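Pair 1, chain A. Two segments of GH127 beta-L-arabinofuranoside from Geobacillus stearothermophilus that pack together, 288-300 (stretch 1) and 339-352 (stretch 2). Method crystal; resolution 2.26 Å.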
# COMPACT_ATOMS: atom_id res chain seq x y z
N LEU A 288 13.08 16.59 30.10
CA LEU A 288 13.46 15.55 29.22
C LEU A 288 12.74 14.24 29.60
O LEU A 288 12.28 13.49 28.74
CB LEU A 288 14.97 15.41 29.23
CG LEU A 288 15.67 14.77 28.06
CD1 LEU A 288 15.23 15.40 26.75
CD2 LEU A 288 17.18 14.92 28.27
N LYS A 289 12.61 14.01 30.89
CA LYS A 289 11.86 12.90 31.39
C LYS A 289 10.43 12.90 30.88
O LYS A 289 9.91 11.88 30.47
CB LYS A 289 11.85 12.91 32.91
CG LYS A 289 11.02 11.82 33.55
CD LYS A 289 11.24 11.73 35.06
CE LYS A 289 10.11 10.94 35.69
NZ LYS A 289 10.47 10.39 37.01
N GLN A 290 9.79 14.05 30.94
CA GLN A 290 8.42 14.20 30.48
C GLN A 290 8.30 14.04 28.99
O GLN A 290 7.36 13.43 28.54
CB GLN A 290 7.85 15.56 30.86
CG GLN A 290 7.25 15.50 32.26
CD GLN A 290 6.99 16.88 32.83
OE1 GLN A 290 6.92 17.87 32.09
NE2 GLN A 290 6.87 16.95 34.15
N ALA A 291 9.25 14.57 28.24
CA ALA A 291 9.28 14.37 26.78
C ALA A 291 9.34 12.88 26.45
O ALA A 291 8.57 12.40 25.64
CB ALA A 291 10.44 15.10 26.16
N CYS A 292 10.20 12.14 27.15
CA CYS A 292 10.31 10.71 27.00
C CYS A 292 9.02 10.01 27.29
O CYS A 292 8.68 9.09 26.57
CB CYS A 292 11.40 10.12 27.88
SG CYS A 292 13.07 10.59 27.32
N GLN A 293 8.32 10.42 28.35
CA GLN A 293 7.12 9.75 28.75
C GLN A 293 6.04 10.00 27.72
O GLN A 293 5.26 9.11 27.46
CB GLN A 293 6.64 10.16 30.14
CG GLN A 293 7.53 9.57 31.24
CD GLN A 293 7.35 10.21 32.63
OE1 GLN A 293 7.18 11.43 32.76
NE2 GLN A 293 7.42 9.39 33.67
N THR A 294 6.00 11.20 27.17
CA THR A 294 5.00 11.57 26.19
C THR A 294 5.26 10.75 24.91
O THR A 294 4.33 10.23 24.33
CB THR A 294 5.09 13.06 25.90
OG1 THR A 294 4.72 13.75 27.09
CG2 THR A 294 4.17 13.50 24.78
N LEU A 295 6.52 10.62 24.54
CA LEU A 295 6.86 9.85 23.36
C LEU A 295 6.63 8.37 23.56
O LEU A 295 6.14 7.72 22.67
CB LEU A 295 8.28 10.13 22.93
CG LEU A 295 8.43 11.55 22.35
CD1 LEU A 295 9.86 12.01 22.41
CD2 LEU A 295 7.97 11.59 20.92
N TRP A 296 6.92 7.87 24.76
CA TRP A 296 6.65 6.50 25.09
C TRP A 296 5.19 6.16 24.93
O TRP A 296 4.84 5.10 24.40
CB TRP A 296 7.02 6.21 26.54
CG TRP A 296 6.58 4.87 26.97
CD1 TRP A 296 5.48 4.56 27.66
CD2 TRP A 296 7.22 3.65 26.67
NE1 TRP A 296 5.39 3.22 27.83
CE2 TRP A 296 6.46 2.64 27.24
CE3 TRP A 296 8.40 3.34 26.02
CZ2 TRP A 296 6.82 1.33 27.18
CZ3 TRP A 296 8.76 2.06 25.92
CH2 TRP A 296 7.96 1.04 26.49
N GLU A 297 4.34 6.97 25.50
CA GLU A 297 2.91 6.76 25.38
C GLU A 297 2.47 6.82 23.91
O GLU A 297 1.65 6.03 23.49
CB GLU A 297 2.15 7.81 26.19
CG GLU A 297 2.35 7.62 27.71
CD GLU A 297 1.66 6.37 28.27
OE1 GLU A 297 0.41 6.30 28.19
OE2 GLU A 297 2.35 5.43 28.78
N ASN A 298 3.01 7.76 23.14
CA ASN A 298 2.61 7.86 21.77
C ASN A 298 3.03 6.59 20.99
O ASN A 298 2.24 6.02 20.23
CB ASN A 298 3.20 9.06 21.11
CG ASN A 298 2.67 9.23 19.68
OD1 ASN A 298 3.41 9.16 18.69
ND2 ASN A 298 1.37 9.54 19.57
N VAL A 299 4.28 6.15 21.15
CA VAL A 299 4.76 4.98 20.40
C VAL A 299 3.97 3.74 20.81
O VAL A 299 3.45 3.05 19.95
CB VAL A 299 6.26 4.73 20.62
CG1 VAL A 299 6.64 3.39 20.07
CG2 VAL A 299 7.06 5.79 19.96
N THR A 300 3.84 3.50 22.11
CA THR A 300 3.42 2.22 22.58
C THR A 300 1.91 2.13 22.70
O THR A 300 1.40 1.04 22.78
CB THR A 300 4.05 1.83 23.95
OG1 THR A 300 3.62 2.74 24.97
CG2 THR A 300 5.51 1.84 23.86
N ALA A 339 15.66 -1.99 18.78
CA ALA A 339 15.85 -0.64 19.36
C ALA A 339 14.79 -0.34 20.43
O ALA A 339 15.06 0.34 21.42
CB ALA A 339 15.78 0.41 18.29
N LEU A 340 13.58 -0.86 20.25
CA LEU A 340 12.56 -0.66 21.26
C LEU A 340 12.98 -1.33 22.56
O LEU A 340 12.79 -0.81 23.65
CB LEU A 340 11.24 -1.17 20.78
CG LEU A 340 10.02 -1.15 21.68
CD1 LEU A 340 9.72 0.26 22.18
CD2 LEU A 340 8.83 -1.71 20.92
N VAL A 341 13.57 -2.50 22.46
CA VAL A 341 14.04 -3.17 23.65
C VAL A 341 15.08 -2.29 24.40
O VAL A 341 15.00 -2.15 25.62
CB VAL A 341 14.66 -4.52 23.32
CG1 VAL A 341 15.32 -5.14 24.58
CG2 VAL A 341 13.58 -5.47 22.79
N PHE A 342 16.03 -1.73 23.67
CA PHE A 342 17.04 -0.85 24.27
C PHE A 342 16.35 0.31 24.99
O PHE A 342 16.74 0.68 26.10
CB PHE A 342 18.03 -0.26 23.28
CG PHE A 342 18.84 -1.27 22.49
CD1 PHE A 342 19.17 -2.51 23.01
CD2 PHE A 342 19.28 -0.95 21.21
CE1 PHE A 342 19.93 -3.42 22.26
CE2 PHE A 342 20.06 -1.86 20.46
CZ PHE A 342 20.39 -3.09 21.00
N TRP A 343 15.37 0.91 24.34
CA TRP A 343 14.65 2.04 24.91
C TRP A 343 13.99 1.65 26.21
O TRP A 343 14.14 2.37 27.21
CB TRP A 343 13.61 2.52 23.95
CG TRP A 343 12.93 3.75 24.36
CD1 TRP A 343 13.38 4.69 25.24
CD2 TRP A 343 11.69 4.26 23.84
NE1 TRP A 343 12.50 5.73 25.31
CE2 TRP A 343 11.46 5.51 24.45
CE3 TRP A 343 10.78 3.79 22.89
CZ2 TRP A 343 10.31 6.29 24.18
CZ3 TRP A 343 9.64 4.57 22.62
CH2 TRP A 343 9.42 5.81 23.25
N THR A 344 13.33 0.50 26.24
CA THR A 344 12.61 0.10 27.43
C THR A 344 13.55 -0.02 28.63
O THR A 344 13.19 0.29 29.76
CB THR A 344 11.88 -1.25 27.27
OG1 THR A 344 12.82 -2.28 26.92
CG2 THR A 344 10.82 -1.15 26.17
N ARG A 345 14.74 -0.51 28.40
CA ARG A 345 15.68 -0.66 29.47
C ARG A 345 16.03 0.70 30.11
O ARG A 345 16.14 0.76 31.29
CB ARG A 345 16.92 -1.37 28.98
CG ARG A 345 17.76 -1.96 30.11
CD ARG A 345 19.04 -2.46 29.52
NE ARG A 345 20.06 -2.75 30.51
CZ ARG A 345 21.30 -3.12 30.20
NH1 ARG A 345 21.67 -3.26 28.92
NH2 ARG A 345 22.17 -3.35 31.16
N ARG A 346 16.24 1.74 29.31
CA ARG A 346 16.48 3.06 29.85
C ARG A 346 15.25 3.64 30.50
O ARG A 346 15.36 4.42 31.47
CB ARG A 346 16.97 4.02 28.78
CG ARG A 346 18.33 3.67 28.23
CD ARG A 346 19.40 3.70 29.30
NE ARG A 346 20.75 3.75 28.76
CZ ARG A 346 21.86 3.83 29.50
NH1 ARG A 346 21.78 3.88 30.82
NH2 ARG A 346 23.08 3.84 28.92
N MSE A 347 14.06 3.33 29.96
CA MSE A 347 12.83 3.86 30.59
C MSE A 347 12.74 3.27 31.97
O MSE A 347 12.33 3.93 32.89
CB MSE A 347 11.55 3.57 29.85
CG MSE A 347 11.42 4.26 28.49
SE MSE A 347 11.42 6.21 28.61
CE MSE A 347 9.67 6.51 29.45
N LEU A 348 13.07 2.01 32.12
CA LEU A 348 13.04 1.37 33.41
C LEU A 348 13.99 2.04 34.42
O LEU A 348 13.69 2.08 35.58
CB LEU A 348 13.43 -0.09 33.30
CG LEU A 348 12.28 -0.94 32.78
CD1 LEU A 348 12.77 -2.34 32.44
CD2 LEU A 348 11.14 -0.98 33.79
N GLU A 349 15.12 2.55 33.96
CA GLU A 349 16.06 3.26 34.84
C GLU A 349 15.52 4.64 35.18
O GLU A 349 15.87 5.21 36.19
CB GLU A 349 17.44 3.33 34.19
CG GLU A 349 18.07 1.92 34.12
CD GLU A 349 19.31 1.82 33.22
OE1 GLU A 349 19.77 2.88 32.71
OE2 GLU A 349 19.81 0.69 33.00
N LEU A 350 14.62 5.14 34.38
CA LEU A 350 14.02 6.43 34.63
C LEU A 350 12.82 6.38 35.57
O LEU A 350 12.54 7.32 36.30
CB LEU A 350 13.59 6.99 33.30
CG LEU A 350 13.06 8.40 33.18
CD1 LEU A 350 14.10 9.39 33.69
CD2 LEU A 350 12.74 8.66 31.71
N GLU A 351 12.11 5.26 35.54
CA GLU A 351 10.94 5.06 36.35
C GLU A 351 10.61 3.54 36.30
O GLU A 351 10.46 2.93 35.23
CB GLU A 351 9.84 5.92 35.79
CG GLU A 351 8.52 5.90 36.56
CD GLU A 351 7.35 6.29 35.67
OE1 GLU A 351 7.58 6.88 34.58
OE2 GLU A 351 6.19 5.97 36.03
N MSE A 352 10.48 2.96 37.47
CA MSE A 352 10.17 1.56 37.61
C MSE A 352 8.69 1.33 37.40
O MSE A 352 7.90 1.39 38.32
CB MSE A 352 10.65 1.10 38.97
CG MSE A 352 10.48 -0.40 39.01
SE MSE A 352 11.61 -1.39 37.69
CE MSE A 352 13.29 -0.44 37.94
O HOH W 1 13.86 9.76 37.58

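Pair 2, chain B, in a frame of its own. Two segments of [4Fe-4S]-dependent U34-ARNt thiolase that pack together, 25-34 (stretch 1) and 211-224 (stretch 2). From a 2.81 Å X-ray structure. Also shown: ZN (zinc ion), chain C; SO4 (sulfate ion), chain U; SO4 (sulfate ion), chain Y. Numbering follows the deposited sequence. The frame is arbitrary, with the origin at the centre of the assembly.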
# COMPACT_ATOMS: atom_id res chain seq x y z
N CYS B 25 17.74 -16.14 23.91
CA CYS B 25 18.85 -17.09 23.81
C CYS B 25 18.43 -18.15 22.78
O CYS B 25 17.32 -18.05 22.25
CB CYS B 25 19.14 -17.71 25.17
SG CYS B 25 17.75 -18.63 25.88
N LYS B 26 19.28 -19.15 22.49
CA LYS B 26 18.96 -20.21 21.51
C LYS B 26 17.63 -20.90 21.82
O LYS B 26 16.72 -20.84 20.99
CB LYS B 26 20.11 -21.23 21.41
CG LYS B 26 19.97 -22.24 20.28
CD LYS B 26 21.05 -23.31 20.31
CE LYS B 26 20.83 -24.38 19.27
NZ LYS B 26 21.90 -25.41 19.31
N GLU B 27 17.50 -21.47 23.03
CA GLU B 27 16.34 -22.22 23.52
C GLU B 27 15.04 -21.44 23.54
O GLU B 27 14.02 -22.01 23.19
CB GLU B 27 16.60 -22.82 24.90
CG GLU B 27 17.81 -23.74 24.96
CD GLU B 27 18.99 -23.16 25.72
OE1 GLU B 27 19.47 -22.06 25.36
OE2 GLU B 27 19.46 -23.83 26.68
N CYS B 28 15.08 -20.17 23.98
CA CYS B 28 13.89 -19.30 24.05
C CYS B 28 13.47 -18.77 22.69
O CYS B 28 12.29 -18.47 22.51
CB CYS B 28 14.09 -18.16 25.05
SG CYS B 28 14.15 -18.69 26.78
N PHE B 29 14.41 -18.66 21.74
CA PHE B 29 14.09 -18.19 20.40
C PHE B 29 13.36 -19.29 19.63
O PHE B 29 12.31 -19.02 19.03
CB PHE B 29 15.35 -17.67 19.67
CG PHE B 29 15.12 -17.33 18.22
CD1 PHE B 29 14.41 -16.19 17.87
CD2 PHE B 29 15.57 -18.17 17.22
CE1 PHE B 29 14.17 -15.89 16.52
CE2 PHE B 29 15.33 -17.87 15.87
CZ PHE B 29 14.64 -16.73 15.54
N ILE B 30 13.89 -20.54 19.69
CA ILE B 30 13.31 -21.74 19.06
C ILE B 30 11.87 -21.96 19.58
O ILE B 30 10.98 -22.25 18.79
CB ILE B 30 14.25 -22.96 19.28
CG1 ILE B 30 15.45 -22.91 18.32
CG2 ILE B 30 13.52 -24.30 19.13
CD1 ILE B 30 16.71 -23.55 18.86
N LYS B 31 11.66 -21.77 20.89
CA LYS B 31 10.39 -21.92 21.58
C LYS B 31 9.38 -20.85 21.15
O LYS B 31 8.20 -21.18 21.05
CB LYS B 31 10.62 -21.83 23.09
CG LYS B 31 9.64 -22.63 23.94
CD LYS B 31 9.87 -22.39 25.44
CE LYS B 31 9.27 -21.10 25.96
NZ LYS B 31 9.87 -20.69 27.26
N GLU B 32 9.83 -19.59 20.91
CA GLU B 32 8.96 -18.49 20.48
C GLU B 32 8.67 -18.52 19.00
O GLU B 32 7.64 -18.00 18.58
CB GLU B 32 9.49 -17.12 20.93
CG GLU B 32 9.44 -16.89 22.43
CD GLU B 32 8.09 -16.98 23.11
OE1 GLU B 32 7.73 -18.08 23.59
OE2 GLU B 32 7.39 -15.94 23.18
N THR B 33 9.57 -19.14 18.21
CA THR B 33 9.36 -19.30 16.77
C THR B 33 8.33 -20.42 16.57
O THR B 33 7.39 -20.25 15.80
CB THR B 33 10.69 -19.51 16.04
OG1 THR B 33 11.54 -18.40 16.34
CG2 THR B 33 10.52 -19.62 14.54
N LYS B 34 8.48 -21.53 17.32
CA LYS B 34 7.56 -22.67 17.32
C LYS B 34 6.16 -22.23 17.77
O LYS B 34 5.18 -22.69 17.21
CB LYS B 34 8.07 -23.80 18.23
CG LYS B 34 9.12 -24.69 17.59
CD LYS B 34 9.71 -25.68 18.60
CE LYS B 34 10.74 -26.60 17.95
NZ LYS B 34 11.49 -27.41 18.94
N LYS B 211 4.61 -15.36 9.28
CA LYS B 211 4.83 -14.29 10.26
C LYS B 211 6.25 -14.28 10.85
O LYS B 211 6.51 -13.54 11.80
CB LYS B 211 3.76 -14.35 11.37
CG LYS B 211 2.31 -14.20 10.89
CD LYS B 211 1.93 -12.75 10.61
CE LYS B 211 0.68 -12.64 9.78
NZ LYS B 211 0.95 -12.88 8.33
N ILE B 212 7.16 -15.07 10.28
CA ILE B 212 8.55 -15.15 10.75
C ILE B 212 9.42 -14.39 9.73
O ILE B 212 9.41 -14.77 8.56
CB ILE B 212 9.01 -16.63 10.94
CG1 ILE B 212 7.99 -17.49 11.76
CG2 ILE B 212 10.40 -16.70 11.54
CD1 ILE B 212 7.80 -17.17 13.25
N PRO B 213 10.14 -13.32 10.13
CA PRO B 213 10.98 -12.58 9.16
C PRO B 213 12.10 -13.45 8.61
O PRO B 213 12.50 -14.42 9.26
CB PRO B 213 11.56 -11.44 9.99
CG PRO B 213 10.66 -11.32 11.16
CD PRO B 213 10.25 -12.71 11.47
N GLU B 214 12.61 -13.10 7.41
CA GLU B 214 13.67 -13.86 6.73
C GLU B 214 14.89 -14.10 7.62
O GLU B 214 15.44 -15.21 7.60
CB GLU B 214 14.07 -13.16 5.42
CG GLU B 214 14.69 -14.11 4.40
CD GLU B 214 15.39 -13.46 3.22
OE1 GLU B 214 14.76 -12.63 2.53
OE2 GLU B 214 16.58 -13.79 2.99
N ASP B 215 15.28 -13.08 8.42
CA ASP B 215 16.42 -13.10 9.34
C ASP B 215 16.23 -14.13 10.43
O ASP B 215 17.20 -14.79 10.80
CB ASP B 215 16.63 -11.71 9.96
CG ASP B 215 16.60 -10.59 8.95
OD1 ASP B 215 17.70 -10.16 8.51
OD2 ASP B 215 15.48 -10.14 8.57
N GLU B 216 14.99 -14.28 10.94
CA GLU B 216 14.64 -15.27 11.96
C GLU B 216 14.66 -16.66 11.35
O GLU B 216 15.22 -17.57 11.95
CB GLU B 216 13.26 -14.97 12.56
CG GLU B 216 13.27 -13.89 13.63
CD GLU B 216 11.95 -13.65 14.34
OE1 GLU B 216 11.24 -14.63 14.68
OE2 GLU B 216 11.62 -12.46 14.56
N VAL B 217 14.10 -16.82 10.13
CA VAL B 217 14.08 -18.08 9.37
C VAL B 217 15.53 -18.54 9.13
O VAL B 217 15.84 -19.71 9.35
CB VAL B 217 13.27 -17.95 8.04
CG1 VAL B 217 13.60 -19.08 7.07
CG2 VAL B 217 11.77 -17.90 8.30
N LEU B 218 16.40 -17.60 8.72
CA LEU B 218 17.82 -17.84 8.47
C LEU B 218 18.57 -18.22 9.76
O LEU B 218 19.37 -19.15 9.74
CB LEU B 218 18.45 -16.60 7.82
CG LEU B 218 19.93 -16.70 7.47
CD1 LEU B 218 20.13 -17.49 6.18
CD2 LEU B 218 20.55 -15.34 7.36
N LEU B 219 18.29 -17.49 10.87
CA LEU B 219 18.90 -17.73 12.19
C LEU B 219 18.50 -19.11 12.70
O LEU B 219 19.35 -19.83 13.21
CB LEU B 219 18.50 -16.63 13.19
CG LEU B 219 19.17 -16.66 14.56
CD1 LEU B 219 20.59 -16.08 14.52
CD2 LEU B 219 18.37 -15.87 15.56
N LEU B 220 17.22 -19.50 12.50
CA LEU B 220 16.68 -20.80 12.89
C LEU B 220 17.34 -21.92 12.08
O LEU B 220 17.57 -23.00 12.63
CB LEU B 220 15.15 -20.83 12.75
CG LEU B 220 14.38 -21.84 13.62
CD1 LEU B 220 14.26 -21.36 15.06
CD2 LEU B 220 12.99 -22.07 13.09
N ALA B 221 17.67 -21.65 10.80
CA ALA B 221 18.34 -22.60 9.90
C ALA B 221 19.76 -22.86 10.37
O ALA B 221 20.22 -24.00 10.34
CB ALA B 221 18.35 -22.05 8.47
N GLU B 222 20.45 -21.80 10.84
CA GLU B 222 21.83 -21.85 11.35
C GLU B 222 21.92 -22.62 12.66
O GLU B 222 22.84 -23.44 12.82
CB GLU B 222 22.40 -20.42 11.52
CG GLU B 222 22.71 -19.71 10.20
CD GLU B 222 23.36 -18.34 10.30
OE1 GLU B 222 23.07 -17.60 11.27
OE2 GLU B 222 24.15 -18.00 9.39
N MET B 223 20.97 -22.39 13.60
CA MET B 223 20.92 -23.04 14.91
C MET B 223 20.60 -24.52 14.82
O MET B 223 21.09 -25.29 15.66
CB MET B 223 19.92 -22.35 15.84
CG MET B 223 20.33 -20.95 16.23
SD MET B 223 19.15 -20.11 17.32
CE MET B 223 17.66 -20.61 16.60
N LEU B 224 19.78 -24.93 13.83
CA LEU B 224 19.39 -26.33 13.63
C LEU B 224 20.39 -27.09 12.77
O LEU B 224 20.28 -28.31 12.62
CB LEU B 224 17.97 -26.43 13.06
CG LEU B 224 16.82 -25.87 13.91
CD1 LEU B 224 15.59 -25.65 13.06
CD2 LEU B 224 16.53 -26.73 15.12
ZN ZN C . 15.80 -17.48 27.54
S SO4 U . 23.02 -28.44 18.51
O1 SO4 U . 24.08 -29.44 18.65
O2 SO4 U . 22.49 -28.11 19.84
O3 SO4 U . 23.56 -27.24 17.88
O4 SO4 U . 21.94 -28.99 17.68
S SO4 Y . 6.20 -18.93 29.38
O1 SO4 Y . 7.11 -19.34 28.31
O2 SO4 Y . 5.73 -20.11 30.11
O3 SO4 Y . 6.90 -18.04 30.31
O4 SO4 Y . 5.06 -18.23 28.81

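The large aromatic knob is donated by opposite helices in the two pairs. In pair 1 it comes from stretch 2, where W343(A) sits among C292(A), L295(A), W296(A) and V299(A); in pair 2 it comes from stretch 1, where F29(B) sits among E216(B), L219(B), L220(B) and M223(B). The two knobs do not coincide in the superposition: W343(A) falls on E216(B), and F29(B) falls on C292(A), so each knob has a smaller residue at its place in the other pair, and that residue lines the other pair's hole: C292(A) that of W343(A), and E216(B) that of F29(B).

The frame beneath this exchange is nearly the same. Two helices run in broadly opposing directions, with N-to-C vectors at 133° in pair 1 and 125° in pair 2 and axes 11.5 and 11.1 Å apart at closest approach; 14 central residues superpose with an RMSD of 0.5 Å.

In pair 1 the indole of W343(A) lies against the backbone of the first helix, its CH2 3.4 Å from W296(A) CA. W296(A) also turns the edge of its ring toward the W343(A) face, with six-membered ring centroids 5.0 Å apart and planes at 71°, and its CH2 reaches T344(A) CG2 at 3.6 Å. The matching residue in pair 2, T33(B), is far smaller. Its CG2 still meets L220(B) CD2 at 3.8 Å, while its OG1 donates to F29(B) O within its own helix (2.9 Å).

At the C292(A)/F29(B) position, the cysteine offers only a short side chain, and M347(A), a selenomethionine, brings SE to 4.0 Å from C292(A) CB. The phenylalanine reaches much further. L219(B) CD2 lies over its face, 3.9 Å from the ring centroid, whereas M223(B) CE approaches its edge, 3.3 Å from F29(B) CD2. L220(B), the counterpart of M347(A), places CD1 3.7 Å from F29(B) CE2.

The next position separates polar from apolar packing. Q293(A) points its CA-to-CB bond away, yet its end returns to donate a hydrogen bond from NE2 to E351(A) OE1 (2.7 Å). I30(B) instead packs CG1 against M223(B) CE at 3.6 Å, and no hydrogen bond crosses between the stretches of pair 2.

Both pairs carry a lysine at K289(A)/K26(B), and its aliphatic part packs similarly: K289(A) CG is 3.9 Å from L350(A) CD1, and K26(B) CG is 3.7 Å from M223(B) SD. The amino groups differ in partner. K289(A) NZ makes a weak 3.5 Å bond to the O atom of water 1, which donates to L350(A) O, while K26(B) NZ donates to O2 of the chain U sulfate at 2.8 Å, an ion probably from the crystallisation liquor.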